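Local coordinates for protein uncharacterized peptidase Lmo0363 (PDB 3L4E) that probably hydrolyses peptide bonds as a serine-type peptidase of the S51 (peptidase E-like) family, at residues 81-86 with 112-117; 28-33 with 56-61; 130-135 with 157-162; 88-93 with 119-124. All blocks are in the same frame, centred on the assembly; numbering follows the deposited sequence. Where two conformers were deposited one is given.

Interaction 1. Residues 81-86 with 112-117; sequences DFIYVT and AGKLYI
Ile-83 pairs with Tyr-116 and Tyr-84 with Ile-117 on two parallel strands. Three backbone hydrogen bonds join them: Ile-83 N to Leu-115 O, Ile-117 N to Ile-83 O (2.7 Å) and Val-85 N to Ile-117 O. On the face carrying Phe-82, Tyr-84, Leu-115 and Ile-117, CD2 of Leu-115 sits over the Phe-82 ring, 4.0 Å from its centroid, a CH-pi contact. Ile-117 lays CG2, anti to the backbone N, against CD2 of Tyr-84 (3.6 Å). Phe-18 of helix 15-21 packs on this face. On the other face, Tyr-116 has CG anti to its backbone N (chi1 178°). CD1 of Tyr-116 touches CG2 of Ile-83 at 3.9 Å, and OH of Tyr-116 lies 3.5 Å from CG2 of Val-85; that hydroxyl is hydrogen-bonded to Gly-122 O. Ile-106 and Ile-110 of helix 102-111 pack on Tyr-116. Beyond the strand pairing, a water links Asp-81 O to Leu-115 N, while Lys-114 bends its chain past Asp-81 O and carries NZ to Glu-109. A parallel sheet with helices on both faces is characteristic of an alpha/beta sandwich, here in a family of the glutaminase I clan.

Interaction 2. Residues 28-33 with 56-61; sequences KTVTFI and LGLLVE
Phe-32 and Val-60 form the tight part of this contact: CG1 of Val-60 presses on CB of Phe-32 at 3.4 Å and on CG of Phe-32 at 3.6 Å. The valine has CG1 anti to its backbone N (chi1 -179°), which sets that methyl against the root of the phenylalanine ring, while the ring itself continues away from strand 59-61 to meet Lys-50 and Leu-53. Val-30 and Leu-58 extend this apolar face less closely, CG2 of the valine lying 4.0 Å from CB of the leucine, and CD2 of Leu-58 reaches back to CB of Lys-28. Leu-53 of helix 44-55 also packs on Leu-58. The backbones are parallel and joined by four hydrogen bonds: Leu-59 N to Lys-28 O, Val-30 N to Leu-59 O, Glu-61 N to Val-30 O and Phe-32 N to Glu-61 O. In the last of these the donor stands 38° out of the carbonyl plane.

The other face is looser and more open to solvent. There CG2 of Thr-29 touches CB of Leu-59 at 3.9 Å, and Leu-59 is otherwise largely exposed. Glu-61 meets Val-30 O through CB; in the conformer given, its carboxylate forms a salt bridge with Lys-79 and a hydrogen bond to Asn-80. Before strand 59-61, Gly-57 ends helix 44-55 in a Schellman motif, its positive phi turning the chain toward the sheet. Strand 29-33, helix 44-55 and outermost strand 59-62 thus make a beta-alpha-beta crossover, with the helix packed on the Phe-32 and Leu-58 face.

Interaction 3. Residues 130-135 with 157-162; sequences IAYIQT and STLPHY
Tyr-132 reaches across to strand 157-159 and ends in a hydrogen bond from its OH to Thr-158 O, 2.7 Å long, with the hydroxyl tilted 33° from the carbonyl plane. Its CG lies between the backbone N and the carbonyl carbon (chi1 70°), the crowded position, and the ring projects from the short 3-10 turn 131-133 toward the strand. Over one face of that ring rides the CB of Ser-157, a small bump 3.4 Å above the plane and offset toward the rim, nearest to CZ and CE2; this is a CH-pi contact. The Thr-158 carbonyl oxygen instead comes in at the ring edge, close to its plane and also near CE1. The phenol is therefore held at its face and at its tip by consecutive residues.

A second, wholly apolar fit lies alongside. CD1 of Ile-133 is the projecting tip, placed against CD1 of Leu-159 at 3.9 Å and facing CD of Pro-160 tip to tip at 4.2 Å. Val-124 packs against Tyr-132, Ile-133 and Pro-160, tying both segments to the helix after Ser-120.

Ser-157 and Leu-159 pair with strand 184-186 through their backbones. The phenol gives its hydrogen bond to the carbonyl of Thr-158, a buried residue. A single directed bond among apolar contacts would fix the phenol against the strand that leads to His-161, a charge-relay residue by similarity.

Interaction 4. Residues 88-93 with 119-124; sequences GNTFFL and ESAGAV. With SO4 (sulfate ion), chain C.
Thr-90 and Ala-121 lie where the first turns of helices 90-100 and 121-124 meet, their CA atoms 4.6 Å apart. One water accepts from both backbones, 2.8 Å from Gly-88 N and 3.0 Å from Ala-121 N. The Ala-121 methyl projects into the contact: its CB touches OG1 of Thr-90 at 3.3 Å, the carbonyl O of Gly-88 at 3.5 Å and, more loosely, CD2 of Leu-93. Thr-90 has OG1 anti to its carbonyl carbon (chi1 -49°), facing Ala-121, while CG2 packs on CG1 of Val-124 at 3.7 Å, the two side chains crossing at about a right angle. The polar partner of OG1 is Asp-137, so the hydroxyl rests on the alanine methyl while bonded elsewhere. Leu-93 CD2 fits against the backbone of Ala-121 and Gly-122.

Asn-89 points away from this packing and caps helix 90-100: OD1 accepts from Phe-92 N at 2.9 Å. Its ND2 donates to Ser-138 O and to O4 of a sulfate ion, probably taken up from the crystallisation liquor, which Ser-138 N also binds.

Ser-120, a charge-relay residue by similarity, stands at the N-cap of helix 121-124 with phi 50° and psi -110°, a strained backbone between strand and helix. With Gly-118 and Gly-122 it fits a nucleophile elbow. The converging N-H groups of Gly-88 and Ala-121, holding one water beside the serine, are consistent with an oxyanion hole of a serine peptidase.

In the fold
Interactions 1 and 2 share the central sheet, their centres 10 Å apart, because strand 82-85 lies between 29-33 and 115-119; Tyr-84 N hydrogen-bonds to Thr-31 O and Ile-33 N to Tyr-84 O. The strands of interaction 1 lead, through short turns, into the helix starts of interaction 4, where Val-85 CG1 packs 3.6 Å from both Gly-122 CA and Leu-93 CD2. Interaction 3 approaches the same site from the other side, its centre 9 Å from that of interaction 4, bringing His-161 NE2 to 3.1 Å from Ser-120 OG in the serine conformer given. The probable charge-relay pair thus bridges interactions 3 and 4, whereas interaction 2, 26 Å from interaction 3 between centres, lies at the far sheet edge.

Interaction 1. Residues 81-86 with 112-117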
# COMPACT_ATOMS: atom_id res chain seq x y z
N ASP A 81 2.04 14.58 6.21
CA ASP A 81 3.12 13.88 6.88
C ASP A 81 3.32 12.46 6.38
O ASP A 81 4.46 12.00 6.23
CB ASP A 81 2.86 13.86 8.38
CG ASP A 81 2.81 15.25 8.97
OD1 ASP A 81 3.80 15.99 8.84
OD2 ASP A 81 1.77 15.61 9.56
N PHE A 82 2.21 11.76 6.13
CA PHE A 82 2.25 10.35 5.75
C PHE A 82 1.53 10.13 4.43
O PHE A 82 0.70 10.94 4.03
CB PHE A 82 1.57 9.48 6.80
CG PHE A 82 2.11 9.66 8.20
CD1 PHE A 82 3.43 9.99 8.41
CD2 PHE A 82 1.29 9.47 9.29
CE1 PHE A 82 3.92 10.15 9.69
CE2 PHE A 82 1.77 9.63 10.58
CZ PHE A 82 3.08 9.97 10.78
N ILE A 83 1.86 9.02 3.77
CA ILE A 83 1.14 8.57 2.58
C ILE A 83 0.54 7.20 2.91
O ILE A 83 1.25 6.33 3.40
CB ILE A 83 2.09 8.44 1.36
CG1 ILE A 83 2.76 9.78 1.05
CG2 ILE A 83 1.33 7.93 0.13
CD1 ILE A 83 4.00 9.66 0.16
N TYR A 84 -0.75 7.02 2.65
CA TYR A 84 -1.42 5.75 2.94
C TYR A 84 -2.15 5.30 1.68
O TYR A 84 -2.93 6.06 1.11
CB TYR A 84 -2.43 5.95 4.06
CG TYR A 84 -3.25 4.74 4.48
CD1 TYR A 84 -4.26 4.23 3.66
CD2 TYR A 84 -3.04 4.15 5.73
CE1 TYR A 84 -5.03 3.14 4.07
CE2 TYR A 84 -3.80 3.06 6.14
CZ TYR A 84 -4.79 2.56 5.31
OH TYR A 84 -5.54 1.49 5.74
N VAL A 85 -1.89 4.06 1.27
CA VAL A 85 -2.51 3.52 0.06
C VAL A 85 -3.35 2.30 0.44
O VAL A 85 -2.82 1.31 0.94
CB VAL A 85 -1.45 3.15 -0.99
CG1 VAL A 85 -2.11 2.51 -2.23
CG2 VAL A 85 -0.64 4.39 -1.38
N THR A 86 -4.67 2.39 0.20
CA THR A 86 -5.59 1.32 0.57
C THR A 86 -5.43 0.11 -0.35
O THR A 86 -4.87 0.22 -1.45
CB THR A 86 -7.07 1.74 0.47
OG1 THR A 86 -7.46 1.77 -0.91
CG2 THR A 86 -7.32 3.11 1.12
N ALA A 112 12.70 11.53 0.78
CA ALA A 112 12.86 12.69 1.65
C ALA A 112 12.50 12.38 3.11
O ALA A 112 12.58 13.26 3.97
CB ALA A 112 12.03 13.85 1.14
N GLY A 113 12.08 11.15 3.37
CA GLY A 113 11.79 10.72 4.73
C GLY A 113 10.32 10.49 5.07
O GLY A 113 9.99 10.11 6.19
N LYS A 114 9.43 10.70 4.10
CA LYS A 114 8.00 10.55 4.37
C LYS A 114 7.60 9.10 4.57
O LYS A 114 8.02 8.23 3.82
CB LYS A 114 7.19 11.16 3.23
CG LYS A 114 5.74 11.44 3.56
CD LYS A 114 5.28 12.71 2.84
CE LYS A 114 6.03 13.92 3.36
NZ LYS A 114 5.59 15.18 2.69
N LEU A 115 6.79 8.84 5.60
CA LEU A 115 6.30 7.49 5.89
C LEU A 115 5.24 7.04 4.88
O LEU A 115 4.25 7.74 4.67
CB LEU A 115 5.73 7.42 7.30
CG LEU A 115 5.01 6.13 7.70
CD1 LEU A 115 5.96 4.94 7.62
CD2 LEU A 115 4.40 6.25 9.09
N TYR A 116 5.46 5.87 4.29
CA TYR A 116 4.53 5.25 3.36
C TYR A 116 3.87 4.04 4.02
O TYR A 116 4.56 3.12 4.49
CB TYR A 116 5.27 4.82 2.09
CG TYR A 116 4.41 4.11 1.06
CD1 TYR A 116 3.76 4.82 0.06
CD2 TYR A 116 4.27 2.72 1.08
CE1 TYR A 116 2.97 4.19 -0.87
CE2 TYR A 116 3.48 2.07 0.14
CZ TYR A 116 2.84 2.81 -0.84
OH TYR A 116 2.04 2.20 -1.78
N ILE A 117 2.54 4.05 4.06
CA ILE A 117 1.77 2.93 4.59
C ILE A 117 1.08 2.26 3.41
O ILE A 117 0.28 2.89 2.71
CB ILE A 117 0.71 3.38 5.60
CG1 ILE A 117 1.35 4.17 6.75
CG2 ILE A 117 -0.09 2.17 6.11
CD1 ILE A 117 0.34 4.99 7.54
O HOH W 1 6.73 10.79 7.73

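Interaction 2. Residues 28-33 with 56-61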
# COMPACT_ATOMS: atom_id res chain seq x y z
N LYS A 28 -1.04 14.72 13.23
CA LYS A 28 -0.31 14.54 11.98
C LYS A 28 -1.30 14.23 10.87
O LYS A 28 -2.39 13.74 11.13
CB LYS A 28 0.77 13.47 12.11
CG LYS A 28 1.86 13.86 13.09
CD LYS A 28 3.11 13.03 12.90
CE LYS A 28 4.29 13.68 13.58
NZ LYS A 28 5.56 12.98 13.24
N THR A 29 -0.90 14.52 9.63
CA THR A 29 -1.80 14.42 8.49
C THR A 29 -1.42 13.29 7.54
O THR A 29 -0.24 12.97 7.39
CB THR A 29 -1.81 15.72 7.70
OG1 THR A 29 -0.45 16.08 7.39
CG2 THR A 29 -2.43 16.83 8.53
N VAL A 30 -2.42 12.71 6.90
CA VAL A 30 -2.22 11.56 6.03
C VAL A 30 -2.84 11.83 4.66
O VAL A 30 -4.01 12.18 4.58
CB VAL A 30 -2.89 10.30 6.62
CG1 VAL A 30 -2.70 9.08 5.72
CG2 VAL A 30 -2.37 10.02 8.02
N THR A 31 -2.05 11.67 3.59
CA THR A 31 -2.60 11.59 2.25
C THR A 31 -3.10 10.17 2.06
O THR A 31 -2.31 9.23 2.02
CB THR A 31 -1.54 11.90 1.16
OG1 THR A 31 -1.08 13.25 1.32
CG2 THR A 31 -2.14 11.75 -0.22
N PHE A 32 -4.42 10.02 1.96
CA PHE A 32 -5.10 8.73 1.97
C PHE A 32 -5.57 8.45 0.55
O PHE A 32 -6.44 9.15 0.03
CB PHE A 32 -6.29 8.84 2.95
CG PHE A 32 -7.09 7.58 3.13
CD1 PHE A 32 -6.72 6.64 4.08
CD2 PHE A 32 -8.27 7.38 2.41
CE1 PHE A 32 -7.49 5.49 4.29
CE2 PHE A 32 -9.04 6.23 2.60
CZ PHE A 32 -8.65 5.29 3.55
N ILE A 33 -4.97 7.43 -0.08
CA ILE A 33 -5.22 7.12 -1.49
C ILE A 33 -6.03 5.82 -1.64
O ILE A 33 -5.50 4.74 -1.43
CB ILE A 33 -3.89 6.99 -2.26
CG1 ILE A 33 -3.11 8.31 -2.19
CG2 ILE A 33 -4.14 6.56 -3.71
CD1 ILE A 33 -1.66 8.18 -2.65
N LEU A 56 -6.52 7.23 15.88
CA LEU A 56 -5.17 7.46 16.38
C LEU A 56 -4.88 8.96 16.48
O LEU A 56 -3.79 9.37 16.89
CB LEU A 56 -4.14 6.81 15.46
CG LEU A 56 -4.24 5.30 15.30
CD1 LEU A 56 -3.12 4.84 14.38
CD2 LEU A 56 -4.19 4.60 16.66
N GLY A 57 -5.86 9.77 16.10
CA GLY A 57 -5.70 11.21 16.13
C GLY A 57 -5.08 11.78 14.86
O GLY A 57 -4.62 12.93 14.86
N LEU A 58 -5.06 10.99 13.80
CA LEU A 58 -4.55 11.45 12.51
C LEU A 58 -5.62 12.21 11.73
O LEU A 58 -6.81 11.90 11.84
CB LEU A 58 -4.03 10.27 11.69
CG LEU A 58 -2.80 9.60 12.28
CD1 LEU A 58 -2.59 8.20 11.68
CD2 LEU A 58 -1.57 10.47 12.07
N LEU A 59 -5.18 13.21 10.97
CA LEU A 59 -6.07 13.95 10.08
C LEU A 59 -5.95 13.35 8.69
O LEU A 59 -4.88 13.39 8.08
CB LEU A 59 -5.68 15.42 10.05
CG LEU A 59 -5.98 16.18 11.33
CD1 LEU A 59 -5.31 17.54 11.30
CD2 LEU A 59 -7.49 16.31 11.50
N VAL A 60 -7.04 12.78 8.21
CA VAL A 60 -7.03 12.05 6.95
C VAL A 60 -7.52 12.92 5.80
O VAL A 60 -8.63 13.45 5.85
CB VAL A 60 -7.89 10.78 7.04
CG1 VAL A 60 -7.83 10.01 5.72
CG2 VAL A 60 -7.43 9.91 8.19
N GLU A 61 -6.70 13.04 4.76
CA GLU A 61 -7.05 13.81 3.58
C GLU A 61 -7.04 12.94 2.32
O GLU A 61 -5.99 12.46 1.90
CB GLU A 61 -6.08 14.97 3.41
CG GLU A 61 -6.15 15.99 4.54
CD GLU A 61 -5.23 17.17 4.33
OE1 GLU A 61 -4.69 17.32 3.21
OE2 GLU A 61 -5.04 17.96 5.28

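Interaction 3. Residues 130-135 with 157-162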
# COMPACT_ATOMS: atom_id res chain seq x y z
N ILE A 130 4.58 -6.32 -10.44
CA ILE A 130 3.37 -6.86 -9.82
C ILE A 130 2.71 -8.01 -10.58
O ILE A 130 1.59 -8.40 -10.26
CB ILE A 130 2.31 -5.75 -9.56
CG1 ILE A 130 1.80 -5.16 -10.88
CG2 ILE A 130 2.91 -4.66 -8.69
CD1 ILE A 130 0.60 -4.23 -10.71
N ALA A 131 3.39 -8.55 -11.58
CA ALA A 131 2.81 -9.64 -12.36
C ALA A 131 2.34 -10.79 -11.46
O ALA A 131 1.31 -11.41 -11.73
CB ALA A 131 3.80 -10.14 -13.42
N TYR A 132 3.09 -11.06 -10.40
CA TYR A 132 2.80 -12.19 -9.52
C TYR A 132 1.44 -12.12 -8.84
O TYR A 132 0.94 -13.13 -8.33
CB TYR A 132 3.91 -12.36 -8.47
CG TYR A 132 3.94 -11.26 -7.41
CD1 TYR A 132 3.36 -11.45 -6.16
CD2 TYR A 132 4.58 -10.05 -7.65
CE1 TYR A 132 3.40 -10.46 -5.19
CE2 TYR A 132 4.63 -9.06 -6.70
CZ TYR A 132 4.04 -9.26 -5.46
OH TYR A 132 4.10 -8.27 -4.51
N ILE A 133 0.83 -10.93 -8.81
CA ILE A 133 -0.43 -10.75 -8.10
C ILE A 133 -1.65 -10.96 -9.01
O ILE A 133 -2.79 -10.84 -8.55
CB ILE A 133 -0.49 -9.37 -7.37
CG1 ILE A 133 -1.28 -9.47 -6.06
CG2 ILE A 133 -1.04 -8.28 -8.27
CD1 ILE A 133 -0.64 -10.36 -5.02
N GLN A 134 -1.43 -11.29 -10.28
CA GLN A 134 -2.52 -11.35 -11.25
C GLN A 134 -3.59 -12.42 -11.01
O GLN A 134 -4.69 -12.32 -11.55
CB GLN A 134 -1.97 -11.48 -12.68
CG GLN A 134 -1.20 -12.76 -12.95
CD GLN A 134 -0.47 -12.69 -14.27
OE1 GLN A 134 0.76 -12.71 -14.31
NE2 GLN A 134 -1.22 -12.61 -15.36
N THR A 135 -3.29 -13.44 -10.21
CA THR A 135 -4.31 -14.42 -9.86
C THR A 135 -5.18 -13.95 -8.69
O THR A 135 -6.22 -14.54 -8.40
CB THR A 135 -3.74 -15.84 -9.57
OG1 THR A 135 -2.73 -15.76 -8.55
CG2 THR A 135 -3.13 -16.45 -10.83
N SER A 157 8.90 -9.25 -2.98
CA SER A 157 7.53 -9.15 -3.49
C SER A 157 6.51 -9.54 -2.44
O SER A 157 6.24 -10.73 -2.21
CB SER A 157 7.37 -10.04 -4.73
OG SER A 157 8.28 -9.66 -5.75
N THR A 158 5.92 -8.54 -1.80
CA THR A 158 5.00 -8.78 -0.69
C THR A 158 3.75 -9.50 -1.17
O THR A 158 3.13 -9.10 -2.15
CB THR A 158 4.62 -7.47 0.01
OG1 THR A 158 5.82 -6.80 0.42
CG2 THR A 158 3.73 -7.72 1.21
N LEU A 159 3.39 -10.56 -0.46
CA LEU A 159 2.21 -11.35 -0.80
C LEU A 159 1.21 -11.30 0.35
O LEU A 159 1.38 -11.98 1.35
CB LEU A 159 2.61 -12.80 -1.09
CG LEU A 159 1.49 -13.73 -1.52
CD1 LEU A 159 0.80 -13.21 -2.78
CD2 LEU A 159 2.05 -15.12 -1.75
N PRO A 160 0.18 -10.46 0.22
CA PRO A 160 -0.72 -10.23 1.35
C PRO A 160 -1.79 -11.31 1.49
O PRO A 160 -2.04 -12.08 0.55
CB PRO A 160 -1.36 -8.88 1.03
CG PRO A 160 -1.40 -8.86 -0.47
CD PRO A 160 -0.17 -9.61 -0.94
N HIS A 161 -2.41 -11.34 2.66
CA HIS A 161 -3.41 -12.35 3.01
C HIS A 161 -2.83 -13.77 2.94
O HIS A 161 -3.57 -14.71 2.65
CB HIS A 161 -4.66 -12.25 2.12
CG HIS A 161 -5.16 -10.85 1.92
ND1 HIS A 161 -5.60 -10.06 2.95
CD2 HIS A 161 -5.33 -10.13 0.79
CE1 HIS A 161 -6.00 -8.89 2.47
NE2 HIS A 161 -5.85 -8.91 1.16
N TYR A 162 -1.54 -13.94 3.21
CA TYR A 162 -0.88 -15.24 3.02
C TYR A 162 -1.50 -16.35 3.87
O TYR A 162 -1.61 -16.22 5.09
CB TYR A 162 0.63 -15.18 3.27
CG TYR A 162 1.30 -16.53 3.06
CD1 TYR A 162 1.55 -17.02 1.78
CD2 TYR A 162 1.69 -17.32 4.14
CE1 TYR A 162 2.15 -18.25 1.58
CE2 TYR A 162 2.30 -18.55 3.95
CZ TYR A 162 2.53 -19.01 2.67
OH TYR A 162 3.14 -20.24 2.47

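Interaction 4. Residues 88-93 with 119-124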
# COMPACT_ATOMS: atom_id res chain seq x y z
N GLY A 88 -7.10 -2.95 -2.82
CA GLY A 88 -7.98 -2.90 -3.97
C GLY A 88 -7.31 -3.61 -5.13
O GLY A 88 -6.55 -4.56 -4.92
N ASN A 89 -7.60 -3.17 -6.35
CA ASN A 89 -6.99 -3.78 -7.52
C ASN A 89 -5.60 -3.19 -7.77
O ASN A 89 -5.48 -2.00 -8.09
CB ASN A 89 -7.88 -3.62 -8.75
CG ASN A 89 -7.36 -4.39 -9.94
OD1 ASN A 89 -6.35 -4.00 -10.53
ND2 ASN A 89 -8.04 -5.47 -10.29
N THR A 90 -4.57 -4.01 -7.62
CA THR A 90 -3.20 -3.53 -7.74
C THR A 90 -2.90 -2.98 -9.13
O THR A 90 -2.17 -2.01 -9.28
CB THR A 90 -2.15 -4.61 -7.40
OG1 THR A 90 -2.48 -5.24 -6.17
CG2 THR A 90 -0.74 -4.01 -7.29
N PHE A 91 -3.46 -3.62 -10.16
CA PHE A 91 -3.19 -3.18 -11.53
C PHE A 91 -3.79 -1.81 -11.82
O PHE A 91 -3.14 -0.96 -12.42
CB PHE A 91 -3.63 -4.24 -12.54
CG PHE A 91 -2.88 -5.53 -12.39
CD1 PHE A 91 -1.68 -5.73 -13.05
CD2 PHE A 91 -3.37 -6.53 -11.56
CE1 PHE A 91 -0.98 -6.92 -12.89
CE2 PHE A 91 -2.68 -7.71 -11.40
CZ PHE A 91 -1.49 -7.91 -12.06
N PHE A 92 -5.02 -1.59 -11.38
CA PHE A 92 -5.63 -0.28 -11.58
C PHE A 92 -4.86 0.80 -10.83
O PHE A 92 -4.60 1.89 -11.36
CB PHE A 92 -7.09 -0.28 -11.15
CG PHE A 92 -7.78 1.02 -11.41
CD1 PHE A 92 -8.07 1.41 -12.71
CD2 PHE A 92 -8.11 1.87 -10.37
CE1 PHE A 92 -8.69 2.62 -12.97
CE2 PHE A 92 -8.73 3.08 -10.61
CZ PHE A 92 -9.02 3.45 -11.91
N LEU A 93 -4.47 0.50 -9.59
CA LEU A 93 -3.65 1.41 -8.80
C LEU A 93 -2.36 1.79 -9.52
O LEU A 93 -2.04 2.98 -9.67
CB LEU A 93 -3.34 0.78 -7.44
CG LEU A 93 -2.35 1.51 -6.52
CD1 LEU A 93 -2.86 2.88 -6.10
CD2 LEU A 93 -2.03 0.64 -5.31
N GLU A 119 -1.26 -0.93 2.11
CA GLU A 119 -2.15 -2.03 2.46
C GLU A 119 -2.49 -2.88 1.25
O GLU A 119 -3.05 -2.38 0.27
CB GLU A 119 -3.46 -1.48 3.03
CG GLU A 119 -4.49 -2.57 3.30
CD GLU A 119 -5.80 -1.99 3.78
OE1 GLU A 119 -6.09 -2.14 4.97
OE2 GLU A 119 -6.52 -1.37 2.97
N SER A 120 -2.18 -4.17 1.34
CA SER A 120 -2.43 -5.12 0.25
C SER A 120 -1.91 -4.58 -1.08
O SER A 120 -0.70 -4.50 -1.26
CB SER A 120 -3.91 -5.49 0.20
OG SER A 120 -4.26 -6.24 1.35
N ALA A 121 -2.79 -4.22 -2.00
CA ALA A 121 -2.35 -3.60 -3.27
C ALA A 121 -1.28 -2.52 -3.04
O ALA A 121 -0.31 -2.41 -3.81
CB ALA A 121 -3.54 -3.00 -4.02
N GLY A 122 -1.45 -1.73 -1.98
CA GLY A 122 -0.51 -0.66 -1.68
C GLY A 122 0.84 -1.19 -1.21
O GLY A 122 1.86 -0.50 -1.35
N ALA A 123 0.85 -2.40 -0.66
CA ALA A 123 2.11 -3.09 -0.37
C ALA A 123 2.70 -3.75 -1.62
O ALA A 123 3.91 -3.73 -1.83
CB ALA A 123 1.92 -4.14 0.72
N VAL A 124 1.83 -4.36 -2.43
CA VAL A 124 2.31 -5.07 -3.60
C VAL A 124 3.08 -4.12 -4.54
O VAL A 124 4.10 -4.52 -5.12
CB VAL A 124 1.15 -5.79 -4.34
CG1 VAL A 124 1.62 -6.38 -5.67
CG2 VAL A 124 0.56 -6.87 -3.46
S SO4 C . -10.74 -7.90 -8.97
O1 SO4 C . -11.15 -7.52 -10.32
O2 SO4 C . -11.90 -7.96 -8.10
O3 SO4 C . -10.09 -9.20 -9.02
O4 SO4 C . -9.79 -6.91 -8.45
O HOH W 2 -5.61 -5.32 -2.29